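Local atomic coordinates of alpha-1,3-glucanase (Bacillus circulans, PDB entry 5ZRU), a protein that hydrolyses alpha-1,3-glucan, this chain being the glycoside hydrolase family 87 catalytic unit of a larger secreted enzyme that probably also binds carbohydrate. Residues V514-N519 with T552-T557; I451-T456 with K485-T490; Q498-Q503 with A541-T546; G473-E478 with I492-T497. All blocks are in the same frame, centred on the assembly; numbering follows the deposited sequence.

Overall arrangement
The four contacts sample two kinds of adhesion in a parallel beta-helix. Contacts 1, 2 and 3 join equivalent strands of successive coils by backbone bonds: contacts 1 and 2 run along neighbouring strands and round the corner of the coil, and contact 3 belongs to another wall. Contact 4 instead crosses the interior, from strand 475-478 to strand 487-495, which contact 2 also uses. Contacts 1 and 2 are partly buried, phenylalanines inward, polar residues outward; contacts 3 and 4 are buried. The side chains differ with place: an offset ring stack, asparagine bonds and a calcium ion in contact 1, slid parallel rings in 2, a glutamine against two tyrosines in 3, purely non-bonded contacts in 4.

Contact 1 (V514-N519 with T552-T557); sequences VFNNIN and TFNNLT. With CA (calcium ion), chain K.
Phe515 and Phe553 lie side by side as an offset stack, their ring centroids 4.5 Å apart and their planes within 3° of parallel. Both CG atoms leave the same way from matching positions, anti to the carbonyl carbon (chi1 near -74°). Phe553 CZ sits over the rim of the Phe515 ring, while Phe515 CB comes over the face of Phe553, 3.6 Å from its centroid. On the opposite face of the strands, Asn516 and Asn554 form an amide-to-amide rung: Asn554 ND2 gives a 2.8 Å bond to Asn516 OD1 although the two amide planes are turned 51° apart. Asn517 and Asn555, both in left-handed backbone conformation, bend each coil at the same place. There Asn555 ND2 reaches Asn517 OD1 at 3.0 Å from above the carbonyl plane, and Asn555 OD1 binds a calcium ion at 2.2 Å, which would fix the amide's rotation. Beyond the corner, Leu556 CD1 packs on Ile518 CB at 3.8 Å. The in-register pairing is that of adjacent coils in a parallel beta-helix: strand 487-495 continues the wall on the Phe515 side and strand 574-577 on the Phe553 side, while strands 502-505 and 542-544 meet the phenylalanines inside.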
loop_
_atom_site.group_PDB
_atom_site.type_symbol
_atom_site.label_atom_id
_atom_site.label_comp_id
_atom_site.label_asym_id
_atom_site.label_seq_id
_atom_site.Cartn_x
_atom_site.Cartn_y
_atom_site.Cartn_z
ATOM N N VAL A 514 -4.731 11.006 24.068
ATOM C CA VAL A 514 -6.116 11.464 24.154
ATOM C C VAL A 514 -6.899 10.952 22.953
ATOM O O VAL A 514 -6.429 11.044 21.813
ATOM C CB VAL A 514 -6.201 13.000 24.232
ATOM C CG1 VAL A 514 -7.667 13.442 24.317
ATOM C CG2 VAL A 514 -5.402 13.515 25.428
ATOM N N PHE A 515 -8.101 10.433 23.212
ATOM C CA PHE A 515 -8.993 9.884 22.196
ATOM C C PHE A 515 -10.324 10.619 22.286
ATOM O O PHE A 515 -11.079 10.413 23.244
ATOM C CB PHE A 515 -9.236 8.391 22.420
ATOM C CG PHE A 515 -8.076 7.506 22.092
ATOM C CD1 PHE A 515 -7.051 7.309 23.007
ATOM C CD2 PHE A 515 -8.041 6.812 20.884
ATOM C CE1 PHE A 515 -5.992 6.461 22.711
ATOM C CE2 PHE A 515 -6.992 5.958 20.584
ATOM C CZ PHE A 515 -5.957 5.792 21.504
ATOM N N ASN A 516 -10.642 11.443 21.289
ATOM C CA ASN A 516 -11.882 12.209 21.311
ATOM C C ASN A 516 -12.807 11.758 20.186
ATOM O O ASN A 516 -12.357 11.521 19.063
ATOM C CB ASN A 516 -11.597 13.716 21.186
ATOM C CG ASN A 516 -10.805 14.266 22.375
ATOM O OD1 ASN A 516 -10.898 13.756 23.489
ATOM N ND2 ASN A 516 -10.014 15.292 22.130
ATOM N N ASN A 517 -14.102 11.629 20.491
ATOM C CA ASN A 517 -15.125 11.327 19.481
ATOM C C ASN A 517 -14.799 10.031 18.735
ATOM O O ASN A 517 -14.724 10.001 17.508
ATOM C CB ASN A 517 -15.292 12.485 18.483
ATOM C CG ASN A 517 -15.369 13.856 19.157
ATOM O OD1 ASN A 517 -15.906 13.999 20.256
ATOM N ND2 ASN A 517 -14.834 14.874 18.484
ATOM N N ILE A 518 -14.598 8.955 19.493
ATOM C CA ILE A 518 -14.314 7.633 18.941
ATOM C C ILE A 518 -15.606 6.827 18.919
ATOM O O ILE A 518 -16.330 6.780 19.923
ATOM C CB ILE A 518 -13.244 6.901 19.772
ATOM C CG1 ILE A 518 -12.023 7.804 20.037
ATOM C CG2 ILE A 518 -12.855 5.573 19.101
ATOM C CD1 ILE A 518 -11.311 8.314 18.811
ATOM N N ASN A 519 -15.895 6.179 17.789
ATOM C CA ASN A 519 -17.024 5.257 17.679
ATOM C C ASN A 519 -16.498 3.861 17.388
ATOM O O ASN A 519 -15.875 3.635 16.344
ATOM C CB ASN A 519 -18.000 5.688 16.583
ATOM C CG ASN A 519 -18.619 7.039 16.862
ATOM O OD1 ASN A 519 -19.106 7.294 17.965
ATOM N ND2 ASN A 519 -18.596 7.920 15.862
ATOM N N THR A 552 -6.904 9.019 27.967
ATOM C CA THR A 552 -8.149 9.724 28.248
ATOM C C THR A 552 -9.049 9.660 27.025
ATOM O O THR A 552 -8.617 9.993 25.914
ATOM C CB THR A 552 -7.883 11.184 28.628
ATOM O OG1 THR A 552 -7.073 11.225 29.806
ATOM C CG2 THR A 552 -9.199 11.917 28.889
ATOM N N PHE A 553 -10.284 9.216 27.230
ATOM C CA PHE A 553 -11.306 9.179 26.197
ATOM C C PHE A 553 -12.378 10.206 26.534
ATOM O O PHE A 553 -12.867 10.245 27.669
ATOM C CB PHE A 553 -11.934 7.788 26.093
ATOM C CG PHE A 553 -11.052 6.766 25.423
ATOM C CD1 PHE A 553 -9.931 6.267 26.065
ATOM C CD2 PHE A 553 -11.361 6.299 24.156
ATOM C CE1 PHE A 553 -9.113 5.322 25.451
ATOM C CE2 PHE A 553 -10.551 5.348 23.531
ATOM C CZ PHE A 553 -9.431 4.860 24.180
ATOM N N ASN A 554 -12.724 11.042 25.557
ATOM C CA ASN A 554 -13.863 11.947 25.641
ATOM C C ASN A 554 -14.839 11.579 24.535
ATOM O O ASN A 554 -14.437 11.451 23.377
ATOM C CB ASN A 554 -13.429 13.409 25.489
ATOM C CG ASN A 554 -12.459 13.851 26.574
ATOM O OD1 ASN A 554 -12.867 14.122 27.699
ATOM N ND2 ASN A 554 -11.171 13.926 26.239
ATOM N N ASN A 555 -16.112 11.406 24.888
ATOM C CA ASN A 555 -17.160 11.089 23.914
ATOM C C ASN A 555 -16.825 9.808 23.144
ATOM O O ASN A 555 -16.640 9.801 21.924
ATOM C CB ASN A 555 -17.394 12.256 22.942
ATOM C CG ASN A 555 -18.550 11.995 22.004
ATOM O OD1 ASN A 555 -19.491 11.300 22.370
ATOM N ND2 ASN A 555 -18.482 12.537 20.783
ATOM N N LEU A 556 -16.750 8.713 23.886
ATOM C CA LEU A 556 -16.578 7.387 23.316
ATOM C C LEU A 556 -17.944 6.729 23.180
ATOM O O LEU A 556 -18.749 6.772 24.119
ATOM C CB LEU A 556 -15.672 6.539 24.213
ATOM C CG LEU A 556 -15.606 5.048 23.873
ATOM C CD1 LEU A 556 -14.934 4.837 22.519
ATOM C CD2 LEU A 556 -14.872 4.293 24.976
ATOM N N THR A 557 -18.223 6.136 22.019
ATOM C CA THR A 557 -19.400 5.289 21.882
ATOM C C THR A 557 -18.977 3.872 21.521
ATOM O O THR A 557 -18.009 3.678 20.781
ATOM C CB THR A 557 -20.392 5.798 20.829
ATOM O OG1 THR A 557 -19.861 5.568 19.512
ATOM C CG2 THR A 557 -20.688 7.278 21.030
HETATM CA CA CA K . -21.343 10.975 21.303
HETATM O O HOH W 1 -13.536 8.840 22.586
HETATM O O HOH W 2 -18.057 9.338 19.549
#

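Contact 2 (I451-T456 with K485-T490); sequences IVFSDT and KNVTFT
Ile451 begins the pairing by donating its N-H to Asn486 O, which tethers two successive coils of the parallel beta-helix. Its CG2 lies alongside Val487 CG1 at 4.2 Å, and its O accepts Thr488 N at 2.9 Å. A water also donates to that oxygen and lies 3.0 Å from Thr488 OG1, so strand and side chain share one solvent molecule. Val452 turns to the other face, with its CA-H directed at Thr488 O. Phe453 returns to the interior and contributes the largest area. Its ring and that of Phe489 are nearly parallel, 7° apart, but slid until they barely overlap, so that Phe453 CD1 approaches Phe489 CE2 at 3.3 Å. Val487 CG1 meets the Phe453 ring edge-on, in its plane, at CE1. The row continues with Phe489 stacked on Phe515; Phe453 also meets Phe412, of a different wall, with planes inclined. Ser454 follows on the outer face, its CA close to Thr490 O. Asp455 adopts a left-handed conformation (phi 55°) that bends the chain, yet its N-H still bonds Thr490 O. One carboxylate oxygen is bonded within the segment: Ser454 OG donates to Asp455 OD2, on the anti side, at 2.8 Å.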
loop_
_atom_site.group_PDB
_atom_site.type_symbol
_atom_site.label_atom_id
_atom_site.label_comp_id
_atom_site.label_asym_id
_atom_site.label_seq_id
_atom_site.Cartn_x
_atom_site.Cartn_y
_atom_site.Cartn_z
ATOM N N ILE A 451 1.325 14.533 17.935
ATOM C CA ILE A 451 0.957 13.794 16.736
ATOM C C ILE A 451 -0.556 13.629 16.740
ATOM O O ILE A 451 -1.158 13.435 17.802
ATOM C CB ILE A 451 1.684 12.427 16.707
ATOM C CG1 ILE A 451 3.153 12.615 16.313
ATOM C CG2 ILE A 451 0.957 11.400 15.817
ATOM C CD1 ILE A 451 4.016 11.366 16.540
ATOM N N VAL A 452 -1.180 13.736 15.565
ATOM C CA VAL A 452 -2.636 13.744 15.460
ATOM C C VAL A 452 -3.084 12.694 14.451
ATOM O O VAL A 452 -2.554 12.635 13.336
ATOM C CB VAL A 452 -3.167 15.129 15.044
ATOM C CG1 VAL A 452 -4.653 15.049 14.714
ATOM C CG2 VAL A 452 -2.916 16.144 16.145
ATOM N N PHE A 453 -4.080 11.892 14.836
ATOM C CA PHE A 453 -4.866 11.073 13.918
ATOM C C PHE A 453 -6.299 11.574 13.971
ATOM O O PHE A 453 -6.850 11.750 15.062
ATOM C CB PHE A 453 -4.842 9.588 14.303
ATOM C CG PHE A 453 -3.474 8.959 14.253
ATOM C CD1 PHE A 453 -2.624 9.012 15.349
ATOM C CD2 PHE A 453 -3.051 8.299 13.109
ATOM C CE1 PHE A 453 -1.375 8.421 15.307
ATOM C CE2 PHE A 453 -1.796 7.709 13.056
ATOM C CZ PHE A 453 -0.956 7.767 14.159
ATOM N N SER A 454 -6.916 11.805 12.814
ATOM C CA SER A 454 -8.282 12.301 12.881
ATOM C C SER A 454 -9.071 11.895 11.652
ATOM O O SER A 454 -8.511 11.547 10.607
ATOM C CB SER A 454 -8.337 13.827 13.024
ATOM O OG SER A 454 -8.163 14.442 11.757
ATOM N N ASP A 455 -10.391 11.952 11.812
ATOM C CA ASP A 455 -11.342 11.904 10.711
ATOM C C ASP A 455 -11.124 10.664 9.857
ATOM O O ASP A 455 -10.946 10.740 8.645
ATOM C CB ASP A 455 -11.249 13.189 9.884
ATOM C CG ASP A 455 -11.683 14.403 10.676
ATOM O OD1 ASP A 455 -12.908 14.597 10.820
ATOM O OD2 ASP A 455 -10.805 15.136 11.186
ATOM N N THR A 456 -11.121 9.506 10.503
ATOM C CA THR A 456 -10.650 8.305 9.825
ATOM C C THR A 456 -11.587 7.149 10.125
ATOM O O THR A 456 -12.050 6.995 11.257
ATOM C CB THR A 456 -9.210 7.978 10.244
ATOM O OG1 THR A 456 -8.322 8.957 9.682
ATOM C CG2 THR A 456 -8.780 6.579 9.769
ATOM N N LYS A 485 4.171 9.238 23.510
ATOM C CA LYS A 485 3.888 10.495 24.194
ATOM C C LYS A 485 3.300 11.523 23.234
ATOM O O LYS A 485 3.785 11.673 22.111
ATOM C CB LYS A 485 5.175 11.044 24.821
ATOM C CG LYS A 485 5.075 12.437 25.360
ATOM C CD LYS A 485 6.295 12.798 26.213
ATOM C CE LYS A 485 7.572 12.933 25.406
ATOM N NZ LYS A 485 8.614 13.670 26.211
ATOM N N ASN A 486 2.253 12.225 23.688
ATOM C CA ASN A 486 1.637 13.367 22.999
ATOM C C ASN A 486 0.997 12.954 21.666
ATOM O O ASN A 486 1.430 13.328 20.570
ATOM C CB ASN A 486 2.650 14.504 22.801
ATOM C CG ASN A 486 3.140 15.091 24.120
ATOM O OD1 ASN A 486 2.435 15.057 25.130
ATOM N ND2 ASN A 486 4.351 15.632 24.112
ATOM N N VAL A 487 -0.078 12.180 21.790
ATOM C CA VAL A 487 -0.816 11.677 20.636
ATOM C C VAL A 487 -2.298 11.919 20.878
ATOM O O VAL A 487 -2.806 11.650 21.972
ATOM C CB VAL A 487 -0.553 10.178 20.374
ATOM C CG1 VAL A 487 -1.143 9.782 19.026
ATOM C CG2 VAL A 487 0.937 9.862 20.400
ATOM N N THR A 488 -2.985 12.435 19.863
ATOM C CA THR A 488 -4.420 12.672 19.931
ATOM C C THR A 488 -5.082 11.975 18.756
ATOM O O THR A 488 -4.602 12.086 17.620
ATOM C CB THR A 488 -4.734 14.170 19.898
ATOM O OG1 THR A 488 -4.006 14.832 20.938
ATOM C CG2 THR A 488 -6.240 14.416 20.088
ATOM N N PHE A 489 -6.172 11.258 19.038
ATOM C CA PHE A 489 -7.031 10.624 18.044
ATOM C C PHE A 489 -8.392 11.293 18.133
ATOM O O PHE A 489 -8.988 11.333 19.214
ATOM C CB PHE A 489 -7.188 9.122 18.297
ATOM C CG PHE A 489 -5.907 8.357 18.263
ATOM C CD1 PHE A 489 -5.034 8.388 19.334
ATOM C CD2 PHE A 489 -5.589 7.586 17.159
ATOM C CE1 PHE A 489 -3.861 7.669 19.309
ATOM C CE2 PHE A 489 -4.406 6.875 17.120
ATOM C CZ PHE A 489 -3.543 6.915 18.198
ATOM N N THR A 490 -8.889 11.821 17.014
ATOM C CA THR A 490 -10.161 12.535 17.048
ATOM C C THR A 490 -11.025 12.140 15.857
ATOM O O THR A 490 -10.545 12.125 14.722
ATOM C CB THR A 490 -9.923 14.051 17.064
ATOM O OG1 THR A 490 -9.079 14.372 18.178
ATOM C CG2 THR A 490 -11.252 14.794 17.204
HETATM O O HOH W 3 -1.458 15.572 19.648
#

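Contact 3 (Q498-Q503 with A541-T546); sequences QRSAIQ and AIYTYT
Gln503 lays its amide against the edge of the Tyr543 ring, with OE1 in the ring plane and 3.3 Å from Tyr543 CD2. The pair belongs to neighbouring coils of a right-handed parallel beta-helix, where residues in register run side by side. Both side chains leave with CG anti to the backbone N (chi1 170° in each), and they point the same way; the amide stands at 90° to the ring, so the two meet edge-on instead of stacking. The extended Gln503 chain carries CD out along Tyr543, and NE2 lies 3.4 Å from Tyr545 CE1, while Gln503 CG lies in that ring's plane at its edge. The amide thus touches both tyrosines, OE1 at Tyr543 and NE2 at Tyr545. Its NE2 is also bonded to Glu471 O, and the hydroxyl of Tyr543 to Ser534 OG, giving these buried polar ends partners of their own; Tyr545 stacks on Phe533.

Nearer the base of Tyr543, Ser500 OG touches Tyr543 CB at 3.6 Å while bonding to Ala540 N. Ile502 and Ile542 share the other face of the strands, where they pack on Phe553 of the facing wall. The backbone joins the coils by two bonds: Ile502 N to Ala541 O at 3.1 Å, bent to 139° at the hydrogen, and Tyr543 N to Ile502 O at 2.8 Å. At the loop end Ala501 CB rests against Ala541 O. Within the Gln503-Tyr543 pair, the CA-H of Gln503 points to Tyr543 O, with Gln503 CA 3.2 Å from that oxygen.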
loop_
_atom_site.group_PDB
_atom_site.type_symbol
_atom_site.label_atom_id
_atom_site.label_comp_id
_atom_site.label_asym_id
_atom_site.label_seq_id
_atom_site.Cartn_x
_atom_site.Cartn_y
_atom_site.Cartn_z
ATOM N N GLN A 498 -11.271 -7.209 14.372
ATOM C CA GLN A 498 -11.034 -8.645 14.523
ATOM C C GLN A 498 -10.877 -9.031 15.988
ATOM O O GLN A 498 -11.569 -9.931 16.478
ATOM C CB GLN A 498 -9.798 -9.051 13.705
ATOM C CG GLN A 498 -9.956 -8.723 12.202
ATOM C CD GLN A 498 -8.803 -9.222 11.344
ATOM O OE1 GLN A 498 -8.121 -10.188 11.692
ATOM N NE2 GLN A 498 -8.581 -8.558 10.211
ATOM N N ARG A 499 -9.956 -8.382 16.702
ATOM C CA ARG A 499 -9.815 -8.629 18.135
ATOM C C ARG A 499 -10.190 -7.353 18.893
ATOM O O ARG A 499 -11.356 -6.959 18.866
ATOM C CB ARG A 499 -8.401 -9.129 18.474
ATOM C CG ARG A 499 -8.274 -9.720 19.902
ATOM C CD ARG A 499 -9.217 -10.930 20.130
ATOM N NE ARG A 499 -8.943 -11.595 21.412
ATOM C CZ ARG A 499 -7.938 -12.447 21.602
ATOM N NH1 ARG A 499 -7.132 -12.751 20.595
ATOM N NH2 ARG A 499 -7.743 -13.010 22.794
ATOM N N SER A 500 -9.253 -6.684 19.565
ATOM C CA SER A 500 -9.601 -5.471 20.301
ATOM C C SER A 500 -9.411 -4.223 19.440
ATOM O O SER A 500 -8.484 -4.144 18.630
ATOM C CB SER A 500 -8.784 -5.347 21.594
ATOM O OG SER A 500 -9.127 -6.388 22.500
ATOM N N ALA A 501 -10.302 -3.242 19.619
ATOM C CA ALA A 501 -10.250 -2.044 18.778
ATOM C C ALA A 501 -9.017 -1.193 19.074
ATOM O O ALA A 501 -8.328 -0.740 18.154
ATOM C CB ALA A 501 -11.527 -1.212 18.956
ATOM N N ILE A 502 -8.734 -0.936 20.345
ATOM C CA ILE A 502 -7.607 -0.093 20.738
ATOM C C ILE A 502 -6.775 -0.862 21.754
ATOM O O ILE A 502 -7.314 -1.334 22.761
ATOM C CB ILE A 502 -8.080 1.247 21.330
ATOM C CG1 ILE A 502 -8.986 1.972 20.337
ATOM C CG2 ILE A 502 -6.890 2.130 21.681
ATOM C CD1 ILE A 502 -9.675 3.176 20.945
ATOM N N GLN A 503 -5.467 -0.983 21.491
ATOM C CA GLN A 503 -4.566 -1.843 22.267
ATOM C C GLN A 503 -3.315 -1.073 22.676
ATOM O O GLN A 503 -2.683 -0.420 21.834
ATOM C CB GLN A 503 -4.177 -3.091 21.454
ATOM C CG GLN A 503 -3.052 -3.951 22.040
ATOM C CD GLN A 503 -2.922 -5.292 21.317
ATOM O OE1 GLN A 503 -3.923 -5.887 20.934
ATOM N NE2 GLN A 503 -1.690 -5.764 21.128
ATOM N N ALA A 541 -13.294 -3.333 23.403
ATOM C CA ALA A 541 -13.169 -1.973 22.883
ATOM C C ALA A 541 -11.793 -1.390 23.187
ATOM O O ALA A 541 -11.153 -0.792 22.315
ATOM C CB ALA A 541 -14.257 -1.078 23.470
ATOM N N ILE A 542 -11.335 -1.523 24.432
ATOM C CA ILE A 542 -10.038 -1.010 24.854
ATOM C C ILE A 542 -9.325 -2.100 25.636
ATOM O O ILE A 542 -9.914 -2.707 26.538
ATOM C CB ILE A 542 -10.173 0.263 25.713
ATOM C CG1 ILE A 542 -10.998 1.320 24.966
ATOM C CG2 ILE A 542 -8.802 0.798 26.094
ATOM C CD1 ILE A 542 -11.412 2.520 25.842
ATOM N N TYR A 543 -8.047 -2.296 25.331
ATOM C CA TYR A 543 -7.238 -3.393 25.849
ATOM C C TYR A 543 -5.870 -2.859 26.227
ATOM O O TYR A 543 -5.240 -2.167 25.428
ATOM C CB TYR A 543 -7.118 -4.485 24.770
ATOM C CG TYR A 543 -6.129 -5.605 25.010
ATOM C CD1 TYR A 543 -6.135 -6.338 26.194
ATOM C CD2 TYR A 543 -5.235 -5.978 24.010
ATOM C CE1 TYR A 543 -5.234 -7.394 26.390
ATOM C CE2 TYR A 543 -4.346 -7.024 24.190
ATOM C CZ TYR A 543 -4.352 -7.729 25.380
ATOM O OH TYR A 543 -3.477 -8.778 25.537
ATOM N N THR A 544 -5.399 -3.167 27.436
ATOM C CA THR A 544 -3.994 -2.955 27.745
ATOM C C THR A 544 -3.409 -4.235 28.324
ATOM O O THR A 544 -4.095 -5.013 28.996
ATOM C CB THR A 544 -3.745 -1.775 28.719
ATOM O OG1 THR A 544 -3.880 -2.222 30.072
ATOM C CG2 THR A 544 -4.715 -0.591 28.445
ATOM N N TYR A 545 -2.142 -4.468 28.007
ATOM C CA TYR A 545 -1.352 -5.530 28.619
ATOM C C TYR A 545 -0.107 -4.935 29.269
ATOM O O TYR A 545 0.934 -5.588 29.372
ATOM C CB TYR A 545 -1.002 -6.623 27.605
ATOM C CG TYR A 545 -0.272 -6.151 26.371
ATOM C CD1 TYR A 545 -0.965 -5.543 25.319
ATOM C CD2 TYR A 545 1.102 -6.335 26.234
ATOM C CE1 TYR A 545 -0.305 -5.105 24.185
ATOM C CE2 TYR A 545 1.775 -5.903 25.089
ATOM C CZ TYR A 545 1.058 -5.293 24.067
ATOM O OH TYR A 545 1.701 -4.854 22.931
ATOM N N THR A 546 -0.209 -3.671 29.678
ATOM C CA THR A 546 0.747 -3.034 30.570
ATOM C C THR A 546 -0.023 -2.295 31.650
ATOM O O THR A 546 -1.139 -1.817 31.422
ATOM C CB THR A 546 1.684 -2.047 29.844
ATOM O OG1 THR A 546 2.625 -1.496 30.775
ATOM C CG2 THR A 546 0.908 -0.896 29.212
#

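Contact 4 (G473-E478 with I492-T497); sequences GAIDLE and IDIINT
This is an apolar contact across the inside of the fold, joining strand 475-478 and the turn before it to the later strand 487-495 on a different wall. No hydrogen bond links the two segments; side-chain atoms alone do the touching. Ala474 points its CB at residues 492-497 and meets two neighbours there, Ile494 CG2 at 3.6 Å and Thr497 OG1 at 3.5 Å. The threonine presents both branches to this one methyl, CG2 lying at 4.0 Å from Ala474 CB. Ile494 CG2 is anti to the backbone N, and CG1, on the other branch, leads toward the second pair: its CD1 is 3.9 Å from Ile475 CD1, where the two isoleucines cross at about a right angle. Ile475 gets there by an extended chain (chi2 178°), and the same CD1 also comes to 4.3 Å from Ile492 CG2.

Such branched aliphatic side chains, turned inward from consecutive strands of a coil, are what fills the interior of a parallel beta-helix. Ile458 of strand 451-459, which neighbours strand 487-495, packs on Ile475, Ile492 and Ile494 alike, and Ile502 of strand 502-505, the counterpart of strand 475-478 one coil on, touches Ile494.

The charged residues of the first segment serve their own neighbourhood. Asp476 OD2 receives the N-H of Gly473 on its anti lone pair, a 2.8 Å bond with an N-H...O angle of 164°, which closes the turn that carries Ala474. The other carboxylate oxygen, Asp476 OD1, forms a salt bridge with Arg472, whose NH1 also pairs with Glu478 OE1.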
loop_
_atom_site.group_PDB
_atom_site.type_symbol
_atom_site.label_atom_id
_atom_site.label_comp_id
_atom_site.label_asym_id
_atom_site.label_seq_id
_atom_site.Cartn_x
_atom_site.Cartn_y
_atom_site.Cartn_z
ATOM N N GLY A 473 -4.242 -4.360 18.092
ATOM C CA GLY A 473 -5.446 -3.565 18.002
ATOM C C GLY A 473 -5.674 -3.052 16.593
ATOM O O GLY A 473 -4.763 -2.998 15.768
ATOM N N ALA A 474 -6.927 -2.713 16.293
ATOM C CA ALA A 474 -7.171 -1.916 15.093
ATOM C C ALA A 474 -6.337 -0.642 15.141
ATOM O O ALA A 474 -5.779 -0.205 14.126
ATOM C CB ALA A 474 -8.667 -1.596 14.960
ATOM N N ILE A 475 -6.242 -0.040 16.322
ATOM C CA ILE A 475 -5.220 0.951 16.652
ATOM C C ILE A 475 -4.321 0.304 17.691
ATOM O O ILE A 475 -4.805 -0.127 18.744
ATOM C CB ILE A 475 -5.837 2.248 17.199
ATOM C CG1 ILE A 475 -6.749 2.904 16.157
ATOM C CG2 ILE A 475 -4.746 3.216 17.668
ATOM C CD1 ILE A 475 -7.436 4.184 16.678
ATOM N N ASP A 476 -3.018 0.235 17.410
ATOM C CA ASP A 476 -2.093 -0.502 18.268
ATOM C C ASP A 476 -0.937 0.394 18.675
ATOM O O ASP A 476 -0.195 0.891 17.821
ATOM C CB ASP A 476 -1.577 -1.768 17.574
ATOM C CG ASP A 476 -0.957 -2.746 18.552
ATOM O OD1 ASP A 476 0.260 -2.632 18.841
ATOM O OD2 ASP A 476 -1.703 -3.597 19.069
ATOM N N LEU A 477 -0.768 0.577 19.978
ATOM C CA LEU A 477 0.281 1.422 20.516
ATOM C C LEU A 477 1.180 0.579 21.409
ATOM O O LEU A 477 0.706 -0.062 22.353
ATOM C CB LEU A 477 -0.311 2.600 21.294
ATOM C CG LEU A 477 -1.392 3.406 20.550
ATOM C CD1 LEU A 477 -1.972 4.487 21.460
ATOM C CD2 LEU A 477 -0.829 4.037 19.270
ATOM N N GLU A 478 2.474 0.603 21.122
ATOM C CA GLU A 478 3.434 -0.280 21.774
ATOM C C GLU A 478 4.603 0.563 22.265
ATOM O O GLU A 478 5.343 1.128 21.457
ATOM C CB GLU A 478 3.904 -1.367 20.811
ATOM C CG GLU A 478 4.945 -2.297 21.391
ATOM C CD GLU A 478 5.520 -3.231 20.339
ATOM O OE1 GLU A 478 4.734 -3.957 19.692
ATOM O OE2 GLU A 478 6.755 -3.211 20.143
ATOM N N ILE A 492 -12.696 9.136 15.014
ATOM C CA ILE A 492 -12.279 7.861 14.432
ATOM C C ILE A 492 -13.443 6.896 14.543
ATOM O O ILE A 492 -13.987 6.704 15.637
ATOM C CB ILE A 492 -11.042 7.264 15.133
ATOM C CG1 ILE A 492 -9.948 8.317 15.366
ATOM C CG2 ILE A 492 -10.528 6.035 14.358
ATOM C CD1 ILE A 492 -9.245 8.795 14.124
ATOM N N ASP A 493 -13.799 6.261 13.427
ATOM C CA ASP A 493 -14.802 5.203 13.419
ATOM C C ASP A 493 -14.082 3.880 13.211
ATOM O O ASP A 493 -13.351 3.723 12.227
ATOM C CB ASP A 493 -15.839 5.438 12.325
ATOM C CG ASP A 493 -16.662 6.684 12.579
ATOM O OD1 ASP A 493 -17.597 6.619 13.400
ATOM O OD2 ASP A 493 -16.346 7.733 11.987
ATOM N N ILE A 494 -14.274 2.947 14.142
ATOM C CA ILE A 494 -13.585 1.662 14.131
ATOM C C ILE A 494 -14.651 0.578 14.063
ATOM O O ILE A 494 -15.353 0.328 15.053
ATOM C CB ILE A 494 -12.681 1.472 15.359
ATOM C CG1 ILE A 494 -11.945 2.781 15.712
ATOM C CG2 ILE A 494 -11.666 0.367 15.094
ATOM C CD1 ILE A 494 -11.002 2.678 16.929
ATOM N N ILE A 495 -14.747 -0.092 12.914
ATOM C CA ILE A 495 -15.883 -0.948 12.586
ATOM C C ILE A 495 -15.430 -2.392 12.411
ATOM O O ILE A 495 -14.495 -2.670 11.648
ATOM C CB ILE A 495 -16.589 -0.447 11.316
ATOM C CG1 ILE A 495 -17.075 0.991 11.536
ATOM C CG2 ILE A 495 -17.709 -1.393 10.902
ATOM C CD1 ILE A 495 -17.291 1.741 10.255
ATOM N N ASN A 496 -16.125 -3.311 13.093
ATOM C CA ASN A 496 -15.949 -4.757 12.917
ATOM C C ASN A 496 -14.494 -5.188 13.088
ATOM O O ASN A 496 -13.921 -5.883 12.246
ATOM C CB ASN A 496 -16.496 -5.211 11.564
ATOM C CG ASN A 496 -17.996 -5.421 11.597
ATOM O OD1 ASN A 496 -18.571 -5.646 12.666
ATOM N ND2 ASN A 496 -18.644 -5.336 10.435
ATOM N N THR A 497 -13.916 -4.808 14.223
ATOM C CA THR A 497 -12.532 -5.143 14.526
ATOM C C THR A 497 -12.386 -6.634 14.831
ATOM O O THR A 497 -13.258 -7.251 15.453
ATOM C CB THR A 497 -12.040 -4.295 15.700
ATOM O OG1 THR A 497 -11.926 -2.923 15.278
ATOM C CG2 THR A 497 -10.679 -4.787 16.205
#